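Protein toll (Drosophila melanogaster, PDB 4LXR) is the receptor for the cleaved cytokine Spätzle, signalling in embryonic dorsal-ventral patterning and antifungal immunity, and is represented by its leucine-rich-repeat ectodomain. Local coordinates at residues M146-L152 and D168-S174; S163-D167 and P186-K192; L253-L257 and V278-T282. All coordinates share one frame; numbering follows the deposited sequence. Where two conformers were deposited one is given.

Contact 1: residues M146-L152 and D168-S174; sequences MRNLSHL and DLENLES
The carbonyl oxygen of Ser-150 is gripped by two successive backbone amides of the next turn of the leucine-rich-repeat solenoid. Ser-150 O accepts hydrogen bonds from Ser-174 N (3.0 Å) and Glu-173 N (2.8 Å); a water shared with Ser-174 OG also donates to it. Leu-152 N then bonds to Ser-174 O, and this parallel pairing starts the repeat's strand. Beneath it, Leu-172 CD1 lies against Leu-152 CB (3.9 Å), while Leu-169 CD2 approaches Met-146 CB. Branched leucines suit these inward places because their methyls fill the core between two coils. On the other side of the chain, His-151 and Ser-150 pack on Leu-107 of the bound Spätzle chain. His-151 has its ring anti to the backbone N (chi1 -170°), which leaves CD2 beside Ser-174 CB. At the far end, in one of its two deposited conformers, Arg-147 NH2 forms a salt bridge with Asp-168 OD1 (2.7 Å), the oxygen lying over one guanidinium face. Glu-170 OE1 lies at the guanidinium edge, near its plane, by NH1, but that approach is doubtful as modelled. Asn-171 ND2 donates to Arg-147 O (2.9 Å), while its OD1 accepts from Lys-195, so this amide links three successive coils. One water bridges the paired turns, donating to Met-146 O and to Leu-149 O (2.8 Å) and accepting from Asn-171 N.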
loop_
_atom_site.group_PDB
_atom_site.type_symbol
_atom_site.label_atom_id
_atom_site.label_comp_id
_atom_site.label_asym_id
_atom_site.label_seq_id
_atom_site.Cartn_x
_atom_site.Cartn_y
_atom_site.Cartn_z
ATOM N N MET A 146 -39.899 -7.848 -32.304
ATOM C CA MET A 146 -39.328 -7.825 -30.952
ATOM C C MET A 146 -39.794 -6.561 -30.230
ATOM O O MET A 146 -38.963 -5.747 -29.798
ATOM C CB MET A 146 -37.793 -7.892 -30.987
ATOM C CG MET A 146 -37.225 -9.167 -31.626
ATOM S SD MET A 146 -37.588 -10.666 -30.674
ATOM C CE MET A 146 -36.474 -10.490 -29.281
ATOM N N ARG A 147 -41.110 -6.395 -30.107
ATOM C CA ARG A 147 -41.683 -5.146 -29.606
ATOM C C ARG A 147 -41.633 -5.022 -28.074
ATOM O O ARG A 147 -42.127 -4.046 -27.507
ATOM C CB ARG A 147 -43.108 -4.920 -30.157
ATOM C CG ARG A 147 -43.164 -4.647 -31.682
ATOM C CD ARG A 147 -44.424 -3.876 -32.124
ATOM N NE ARG A 147 -44.421 -3.574 -33.564
ATOM C CZ ARG A 147 -44.064 -2.401 -34.093
ATOM N NH1 ARG A 147 -43.681 -1.402 -33.304
ATOM N NH2 ARG A 147 -44.083 -2.223 -35.411
ATOM N N ASN A 148 -41.015 -6.004 -27.415
ATOM C CA ASN A 148 -40.800 -5.955 -25.972
ATOM C C ASN A 148 -39.369 -5.656 -25.555
ATOM O O ASN A 148 -39.100 -5.422 -24.369
ATOM C CB ASN A 148 -41.218 -7.270 -25.342
ATOM C CG ASN A 148 -42.385 -7.113 -24.427
ATOM O OD1 ASN A 148 -43.515 -6.882 -24.877
ATOM N ND2 ASN A 148 -42.132 -7.237 -23.125
ATOM N N LEU A 149 -38.450 -5.693 -26.513
ATOM C CA LEU A 149 -37.057 -5.463 -26.203
ATOM C C LEU A 149 -36.822 -4.062 -25.640
ATOM O O LEU A 149 -37.203 -3.066 -26.253
ATOM C CB LEU A 149 -36.186 -5.647 -27.440
ATOM C CG LEU A 149 -35.654 -7.001 -27.884
ATOM C CD1 LEU A 149 -34.636 -6.763 -29.005
ATOM C CD2 LEU A 149 -35.018 -7.798 -26.713
ATOM N N SER A 150 -36.170 -3.982 -24.484
ATOM C CA SER A 150 -35.755 -2.689 -23.977
ATOM C C SER A 150 -34.245 -2.531 -24.095
ATOM O O SER A 150 -33.736 -1.409 -24.114
ATOM C CB SER A 150 -36.234 -2.484 -22.533
ATOM O OG SER A 150 -35.441 -3.196 -21.622
ATOM N N HIS A 151 -33.523 -3.647 -24.211
ATOM C CA HIS A 151 -32.049 -3.587 -24.226
ATOM C C HIS A 151 -31.499 -4.528 -25.287
ATOM O O HIS A 151 -31.794 -5.714 -25.287
ATOM C CB HIS A 151 -31.456 -3.926 -22.850
ATOM C CG HIS A 151 -29.980 -3.653 -22.733
ATOM N ND1 HIS A 151 -29.025 -4.342 -23.460
ATOM C CD2 HIS A 151 -29.296 -2.775 -21.956
ATOM C CE1 HIS A 151 -27.824 -3.882 -23.153
ATOM N NE2 HIS A 151 -27.958 -2.938 -22.237
ATOM N N LEU A 152 -30.696 -3.983 -26.193
ATOM C CA LEU A 152 -30.216 -4.735 -27.334
ATOM C C LEU A 152 -28.720 -4.580 -27.395
ATOM O O LEU A 152 -28.213 -3.456 -27.315
ATOM C CB LEU A 152 -30.826 -4.177 -28.650
ATOM C CG LEU A 152 -30.195 -4.681 -29.966
ATOM C CD1 LEU A 152 -30.461 -6.206 -30.126
ATOM C CD2 LEU A 152 -30.728 -3.913 -31.194
ATOM N N ASP A 168 -39.396 -2.599 -35.443
ATOM C CA ASP A 168 -40.335 -3.031 -34.394
ATOM C C ASP A 168 -39.834 -2.795 -32.955
ATOM O O ASP A 168 -40.405 -3.314 -31.983
ATOM C CB ASP A 168 -40.701 -4.503 -34.613
ATOM C CG ASP A 168 -41.402 -4.735 -35.955
ATOM O OD1 ASP A 168 -42.204 -3.871 -36.367
ATOM O OD2 ASP A 168 -41.139 -5.764 -36.603
ATOM N N LEU A 169 -38.780 -1.996 -32.813
ATOM C CA LEU A 169 -38.134 -1.825 -31.502
ATOM C C LEU A 169 -38.690 -0.616 -30.744
ATOM O O LEU A 169 -37.950 0.258 -30.312
ATOM C CB LEU A 169 -36.625 -1.713 -31.686
ATOM C CG LEU A 169 -36.056 -2.844 -32.543
ATOM C CD1 LEU A 169 -34.544 -2.748 -32.635
ATOM C CD2 LEU A 169 -36.490 -4.200 -32.006
ATOM N N GLU A 170 -40.006 -0.564 -30.608
ATOM C CA GLU A 170 -40.670 0.609 -30.044
ATOM C C GLU A 170 -40.392 0.721 -28.549
ATOM O O GLU A 170 -40.521 1.795 -27.964
ATOM C CB GLU A 170 -42.188 0.526 -30.276
ATOM C CG GLU A 170 -42.828 -0.678 -29.587
ATOM C CD GLU A 170 -44.220 -1.005 -30.120
ATOM O OE1 GLU A 170 -44.499 -0.674 -31.286
ATOM O OE2 GLU A 170 -45.033 -1.590 -29.374
ATOM N N ASN A 171 -40.035 -0.391 -27.917
ATOM C CA ASN A 171 -39.732 -0.319 -26.497
ATOM C C ASN A 171 -38.267 -0.141 -26.156
ATOM O O ASN A 171 -37.929 -0.016 -24.984
ATOM C CB ASN A 171 -40.362 -1.478 -25.727
ATOM C CG ASN A 171 -41.774 -1.142 -25.262
ATOM O OD1 ASN A 171 -42.007 -0.066 -24.698
ATOM N ND2 ASN A 171 -42.723 -2.033 -25.528
ATOM N N LEU A 172 -37.409 -0.100 -27.176
ATOM C CA LEU A 172 -35.964 -0.011 -26.948
ATOM C C LEU A 172 -35.533 1.220 -26.135
ATOM O O LEU A 172 -35.908 2.367 -26.438
ATOM C CB LEU A 172 -35.178 -0.105 -28.265
ATOM C CG LEU A 172 -33.817 -0.796 -28.074
ATOM C CD1 LEU A 172 -34.003 -2.200 -27.512
ATOM C CD2 LEU A 172 -32.993 -0.846 -29.381
ATOM N N GLU A 173 -34.736 0.965 -25.100
ATOM C CA GLU A 173 -34.222 2.020 -24.246
ATOM C C GLU A 173 -32.707 2.113 -24.254
ATOM O O GLU A 173 -32.150 3.194 -23.998
ATOM C CB GLU A 173 -34.751 1.867 -22.817
ATOM C CG GLU A 173 -36.289 1.939 -22.752
ATOM C CD GLU A 173 -36.803 2.167 -21.330
ATOM O OE1 GLU A 173 -36.220 2.996 -20.594
ATOM O OE2 GLU A 173 -37.786 1.517 -20.943
ATOM N N SER A 174 -32.048 0.994 -24.564
ATOM C CA SER A 174 -30.592 0.953 -24.637
ATOM C C SER A 174 -30.112 0.183 -25.843
ATOM O O SER A 174 -30.597 -0.910 -26.120
ATOM C CB SER A 174 -29.986 0.298 -23.373
ATOM O OG SER A 174 -30.686 0.753 -22.224
HETATM O O HOH W 1 -38.761 -2.903 -28.592
HETATM O O HOH W 2 -45.017 -3.412 -27.104
HETATM O O HOH W 3 -32.562 -0.903 -21.140
#

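Contact 2: residues S163-D167 and P186-K192; sequences SHLFD and PRGIFGK
The ring of Phe-166 has Ile-189 CD1 over one face, Leu-165 CD2 over the opposite face, and Ser-163 O in plane at its edge. The methyl makes a CH-pi contact, 4.2 Å from the ring centroid and 15° off the normal, while Ile-189 CG2 comes within 3.5 Å of Phe-166 CD2. This is the outer side of two leucine-rich repeats, where both coils bury a phenylalanine, Phe-166 in one and Phe-190 in the next, the latter with Ile-189 CG1 over its centre. A beta-branched isoleucine suits the position: CG1, set between backbone N and carbonyl carbon (chi1 67°), and CG2 leave from one carbon and serve both rings. Replacing Phe-166 with an alanine would probably leave Ile-189 CD1 without its aromatic face and open a gap between the coils. Nearer the surface, Ser-163 OG donates to Arg-187 O (2.6 Å) on an in-plane lone pair, a task a short hydroxyl fits, and a water joins the same OG to Arg-187 N. Lys-192 runs alongside Asp-167, its amine too far for a salt bridge. Lys-192 CB rests 3.4 Å from Phe-166 O, and a water donates to both Asp-167 O (2.6 Å) and Lys-192 O.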
loop_
_atom_site.group_PDB
_atom_site.type_symbol
_atom_site.label_atom_id
_atom_site.label_comp_id
_atom_site.label_asym_id
_atom_site.label_seq_id
_atom_site.Cartn_x
_atom_site.Cartn_y
_atom_site.Cartn_z
ATOM N N SER A 163 -31.653 0.441 -41.953
ATOM C CA SER A 163 -32.591 1.101 -41.054
ATOM C C SER A 163 -33.721 0.188 -40.595
ATOM O O SER A 163 -34.262 0.402 -39.530
ATOM C CB SER A 163 -33.202 2.330 -41.747
ATOM O OG SER A 163 -32.214 3.324 -41.960
ATOM N N HIS A 164 -34.085 -0.813 -41.400
ATOM C CA HIS A 164 -35.282 -1.592 -41.093
ATOM C C HIS A 164 -35.111 -2.585 -39.939
ATOM O O HIS A 164 -36.085 -3.196 -39.500
ATOM C CB HIS A 164 -35.940 -2.214 -42.358
ATOM C CG HIS A 164 -35.203 -3.381 -42.958
ATOM N ND1 HIS A 164 -34.380 -3.259 -44.065
ATOM C CD2 HIS A 164 -35.236 -4.705 -42.663
ATOM C CE1 HIS A 164 -33.913 -4.450 -44.401
ATOM N NE2 HIS A 164 -34.413 -5.346 -43.563
ATOM N N LEU A 165 -33.885 -2.691 -39.417
ATOM C CA LEU A 165 -33.611 -3.533 -38.257
ATOM C C LEU A 165 -34.400 -3.003 -37.085
ATOM O O LEU A 165 -34.887 -3.778 -36.254
ATOM C CB LEU A 165 -32.114 -3.560 -37.918
ATOM C CG LEU A 165 -31.695 -4.392 -36.685
ATOM C CD1 LEU A 165 -31.644 -5.917 -36.969
ATOM C CD2 LEU A 165 -30.373 -3.926 -36.174
ATOM N N PHE A 166 -34.564 -1.681 -37.060
ATOM C CA PHE A 166 -35.214 -0.988 -35.952
ATOM C C PHE A 166 -36.725 -0.832 -36.047
ATOM O O PHE A 166 -37.341 -0.241 -35.142
ATOM C CB PHE A 166 -34.556 0.390 -35.758
ATOM C CG PHE A 166 -33.052 0.315 -35.631
ATOM C CD1 PHE A 166 -32.461 0.088 -34.396
ATOM C CD2 PHE A 166 -32.239 0.439 -36.746
ATOM C CE1 PHE A 166 -31.080 0.004 -34.273
ATOM C CE2 PHE A 166 -30.860 0.347 -36.630
ATOM C CZ PHE A 166 -30.278 0.137 -35.373
ATOM N N ASP A 167 -37.324 -1.376 -37.110
ATOM C CA ASP A 167 -38.768 -1.219 -37.385
ATOM C C ASP A 167 -39.672 -1.520 -36.177
ATOM O O ASP A 167 -40.604 -0.781 -35.906
ATOM C CB ASP A 167 -39.204 -2.113 -38.576
ATOM C CG ASP A 167 -39.092 -1.408 -39.943
ATOM O OD1 ASP A 167 -38.464 -0.333 -40.014
ATOM O OD2 ASP A 167 -39.629 -1.940 -40.951
ATOM N N PRO A 186 -27.059 4.828 -39.040
ATOM C CA PRO A 186 -28.237 4.470 -39.844
ATOM C C PRO A 186 -29.225 5.631 -39.855
ATOM O O PRO A 186 -29.397 6.287 -38.836
ATOM C CB PRO A 186 -28.822 3.264 -39.091
ATOM C CG PRO A 186 -27.670 2.699 -38.342
ATOM C CD PRO A 186 -26.839 3.892 -37.928
ATOM N N ARG A 187 -29.853 5.896 -40.993
ATOM C CA ARG A 187 -30.732 7.049 -41.112
ATOM C C ARG A 187 -32.163 6.742 -40.705
ATOM O O ARG A 187 -32.641 5.619 -40.883
ATOM C CB ARG A 187 -30.719 7.586 -42.544
ATOM C CG ARG A 187 -29.408 8.228 -42.955
ATOM C CD ARG A 187 -29.051 9.427 -42.084
ATOM N NE ARG A 187 -28.070 10.281 -42.754
ATOM C CZ ARG A 187 -27.459 11.317 -42.187
ATOM N NH1 ARG A 187 -27.717 11.629 -40.930
ATOM N NH2 ARG A 187 -26.582 12.039 -42.875
ATOM N N GLY A 188 -32.839 7.764 -40.181
ATOM C CA GLY A 188 -34.247 7.698 -39.825
ATOM C C GLY A 188 -34.647 6.581 -38.864
ATOM O O GLY A 188 -35.708 5.982 -39.022
ATOM N N ILE A 189 -33.817 6.295 -37.869
ATOM C CA ILE A 189 -34.128 5.192 -36.955
ATOM C C ILE A 189 -34.770 5.641 -35.642
ATOM O O ILE A 189 -35.567 4.917 -35.048
ATOM C CB ILE A 189 -32.884 4.324 -36.645
ATOM C CG1 ILE A 189 -31.850 5.119 -35.844
ATOM C CG2 ILE A 189 -32.284 3.771 -37.937
ATOM C CD1 ILE A 189 -30.595 4.321 -35.526
ATOM N N PHE A 190 -34.436 6.847 -35.204
ATOM C CA PHE A 190 -34.864 7.314 -33.889
ATOM C C PHE A 190 -36.381 7.495 -33.738
ATOM O O PHE A 190 -36.937 7.321 -32.645
ATOM C CB PHE A 190 -34.113 8.583 -33.535
ATOM C CG PHE A 190 -32.641 8.372 -33.370
ATOM C CD1 PHE A 190 -32.144 7.710 -32.253
ATOM C CD2 PHE A 190 -31.753 8.827 -34.329
ATOM C CE1 PHE A 190 -30.789 7.518 -32.102
ATOM C CE2 PHE A 190 -30.404 8.634 -34.192
ATOM C CZ PHE A 190 -29.916 7.979 -33.065
ATOM N N GLY A 191 -37.052 7.808 -34.840
ATOM C CA GLY A 191 -38.508 7.869 -34.847
ATOM C C GLY A 191 -39.123 6.510 -34.556
ATOM O O GLY A 191 -40.283 6.411 -34.179
ATOM N N LYS A 192 -38.339 5.449 -34.725
ATOM C CA LYS A 192 -38.821 4.094 -34.450
ATOM C C LYS A 192 -38.710 3.738 -32.968
ATOM O O LYS A 192 -39.388 2.832 -32.499
ATOM C CB LYS A 192 -38.027 3.071 -35.273
ATOM C CG LYS A 192 -38.378 3.057 -36.748
ATOM C CD LYS A 192 -39.863 2.720 -36.922
ATOM C CE LYS A 192 -40.327 2.801 -38.378
ATOM N NZ LYS A 192 -41.696 2.230 -38.517
HETATM O O HOH W 4 -29.635 4.084 -43.255
HETATM O O HOH W 5 -41.316 0.728 -33.935
#

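Contact 3: residues L253-L257 and V278-T282; sequences LFRSL and VPLAT
Segments 253-257 and 278-282 run side by side, the end-to-end directions of their touching parts differing by 26°, with Arg-255 CA and Leu-280 CA separated by 4.7 Å, yet no direct hydrogen bond links them. They are equivalent loops of neighbouring leucine-rich repeats, each leaving its strand for the return path of the coil, and water replaces the ladder of bonds a sheet would have. Arg-255 O accepts from two waters: one passes the link to Ala-281 N, the other, weakly, to Thr-282 N. Asn-276, at the asparagine position of the LRR consensus (LxxLxLxxN), adds a protein bridge by donating its side-chain amide to both Phe-254 O and Val-278 O. Val-278 sits between the two segments, both branches in contact. Its CG2 sits 3.3 Å from Phe-254 O, and its CG1 lies 3.7 Å from Arg-255 NH2, under one face of the guanidinium. The arginine reaches this place because its chain bends at chi3 (116°), folding back across the valine nearly at a right angle; the long aliphatic stem and flat head let it lie over an apolar side chain at the surface while NE bonds to a water (2.8 Å) that also donates to Pro-279 O. Leu-280, buried, has CG anti to the backbone N (chi1 168°), which brings CD1 to 3.5 Å from Arg-255 O; farther in, it packs on Leu-273. Phe-254 turns into the core, one ring face taking Leu-257 CD2. At the last step a water accepts from Leu-257 N and donates to Thr-282 O (2.8 Å).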
loop_
_atom_site.group_PDB
_atom_site.type_symbol
_atom_site.label_atom_id
_atom_site.label_comp_id
_atom_site.label_asym_id
_atom_site.label_seq_id
_atom_site.Cartn_x
_atom_site.Cartn_y
_atom_site.Cartn_z
ATOM N N LEU A 253 -9.161 11.440 -31.478
ATOM C CA LEU A 253 -7.966 12.033 -32.064
ATOM C C LEU A 253 -8.081 13.548 -32.249
ATOM O O LEU A 253 -7.590 14.090 -33.245
ATOM C CB LEU A 253 -7.677 11.371 -33.420
ATOM C CG LEU A 253 -7.481 9.849 -33.410
ATOM C CD1 LEU A 253 -7.499 9.273 -34.817
ATOM C CD2 LEU A 253 -6.176 9.504 -32.728
ATOM N N PHE A 254 -8.725 14.240 -31.308
ATOM C CA PHE A 254 -8.956 15.682 -31.477
ATOM C C PHE A 254 -7.683 16.498 -31.325
ATOM O O PHE A 254 -6.901 16.274 -30.396
ATOM C CB PHE A 254 -9.977 16.208 -30.467
ATOM C CG PHE A 254 -11.319 15.544 -30.560
ATOM C CD1 PHE A 254 -12.212 15.880 -31.583
ATOM C CD2 PHE A 254 -11.694 14.592 -29.631
ATOM C CE1 PHE A 254 -13.455 15.276 -31.675
ATOM C CE2 PHE A 254 -12.947 13.979 -29.711
ATOM C CZ PHE A 254 -13.822 14.322 -30.732
ATOM N N ARG A 255 -7.478 17.463 -32.221
ATOM C CA ARG A 255 -6.417 18.444 -32.001
ATOM C C ARG A 255 -7.007 19.787 -31.577
ATOM O O ARG A 255 -6.288 20.665 -31.083
ATOM C CB ARG A 255 -5.499 18.561 -33.221
ATOM C CG ARG A 255 -4.922 17.206 -33.635
ATOM C CD ARG A 255 -3.736 17.343 -34.559
ATOM N NE ARG A 255 -2.533 16.811 -33.926
ATOM C CZ ARG A 255 -2.021 15.611 -34.184
ATOM N NH1 ARG A 255 -2.604 14.818 -35.082
ATOM N NH2 ARG A 255 -0.923 15.209 -33.547
ATOM N N SER A 256 -8.323 19.918 -31.758
ATOM C CA SER A 256 -9.101 21.051 -31.256
ATOM C C SER A 256 -10.575 20.646 -31.188
ATOM O O SER A 256 -10.984 19.655 -31.792
ATOM C CB SER A 256 -8.930 22.268 -32.162
ATOM O OG SER A 256 -9.508 22.022 -33.430
ATOM N N LEU A 257 -11.370 21.388 -30.431
ATOM C CA LEU A 257 -12.815 21.199 -30.438
ATOM C C LEU A 257 -13.400 22.558 -30.778
ATOM O O LEU A 257 -12.833 23.583 -30.385
ATOM C CB LEU A 257 -13.327 20.721 -29.077
ATOM C CG LEU A 257 -13.072 19.310 -28.545
ATOM C CD1 LEU A 257 -13.701 19.184 -27.161
ATOM C CD2 LEU A 257 -13.634 18.219 -29.441
ATOM N N VAL A 278 -3.952 12.063 -29.224
ATOM C CA VAL A 278 -2.967 13.051 -29.665
ATOM C C VAL A 278 -3.004 14.232 -28.696
ATOM O O VAL A 278 -3.909 14.334 -27.882
ATOM C CB VAL A 278 -3.202 13.545 -31.141
ATOM C CG1 VAL A 278 -2.908 12.439 -32.138
ATOM C CG2 VAL A 278 -4.613 14.110 -31.323
ATOM N N PRO A 279 -2.000 15.110 -28.753
ATOM C CA PRO A 279 -2.107 16.305 -27.911
ATOM C C PRO A 279 -3.255 17.223 -28.327
ATOM O O PRO A 279 -3.404 17.574 -29.496
ATOM C CB PRO A 279 -0.762 17.012 -28.133
ATOM C CG PRO A 279 0.178 15.913 -28.505
ATOM C CD PRO A 279 -0.642 14.938 -29.303
ATOM N N LEU A 280 -4.063 17.599 -27.348
ATOM C CA LEU A 280 -5.102 18.597 -27.534
ATOM C C LEU A 280 -4.687 19.786 -26.667
ATOM O O LEU A 280 -4.792 19.734 -25.444
ATOM C CB LEU A 280 -6.454 18.025 -27.081
ATOM C CG LEU A 280 -7.653 18.958 -26.923
ATOM C CD1 LEU A 280 -7.958 19.629 -28.238
ATOM C CD2 LEU A 280 -8.861 18.190 -26.417
ATOM N N ALA A 281 -4.206 20.847 -27.307
ATOM C CA ALA A 281 -3.512 21.925 -26.610
ATOM C C ALA A 281 -4.386 22.659 -25.600
ATOM O O ALA A 281 -3.942 22.957 -24.490
ATOM C CB ALA A 281 -2.908 22.897 -27.603
ATOM N N THR A 282 -5.624 22.942 -25.986
ATOM C CA THR A 282 -6.556 23.638 -25.111
ATOM C C THR A 282 -8.004 23.326 -25.493
ATOM O O THR A 282 -8.262 22.607 -26.449
ATOM C CB THR A 282 -6.377 25.162 -25.195
ATOM O OG1 THR A 282 -7.044 25.775 -24.083
ATOM C CG2 THR A 282 -6.951 25.710 -26.538
HETATM O O HOH W 6 -3.873 20.829 -30.237
HETATM O O HOH W 7 -5.974 22.552 -29.263
HETATM O O HOH W 8 -1.704 17.795 -31.408
HETATM O O HOH W 9 -9.733 23.321 -28.746
#

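From the N terminus the chain first passes 146-152 and enters strand 151-155, then turns through 163-167 before reaching 168-174, where contact 1 closes one full coil. Strand 174-176 follows, and 186-192 closes contact 2 on 163-167. The two therefore cross, their segments alternating along the chain, and their centres lie 12 Å apart: contact 1 joins two coils on the approach to their strands, contact 2 joins the same two coils on their return path. Contact 3 opens only later, after strand 246-248, and closes beyond strand 270-273, in series with the others. Its nearest atoms are about 17 Å from those of contact 2, and it ties LRR 5 to LRR 6.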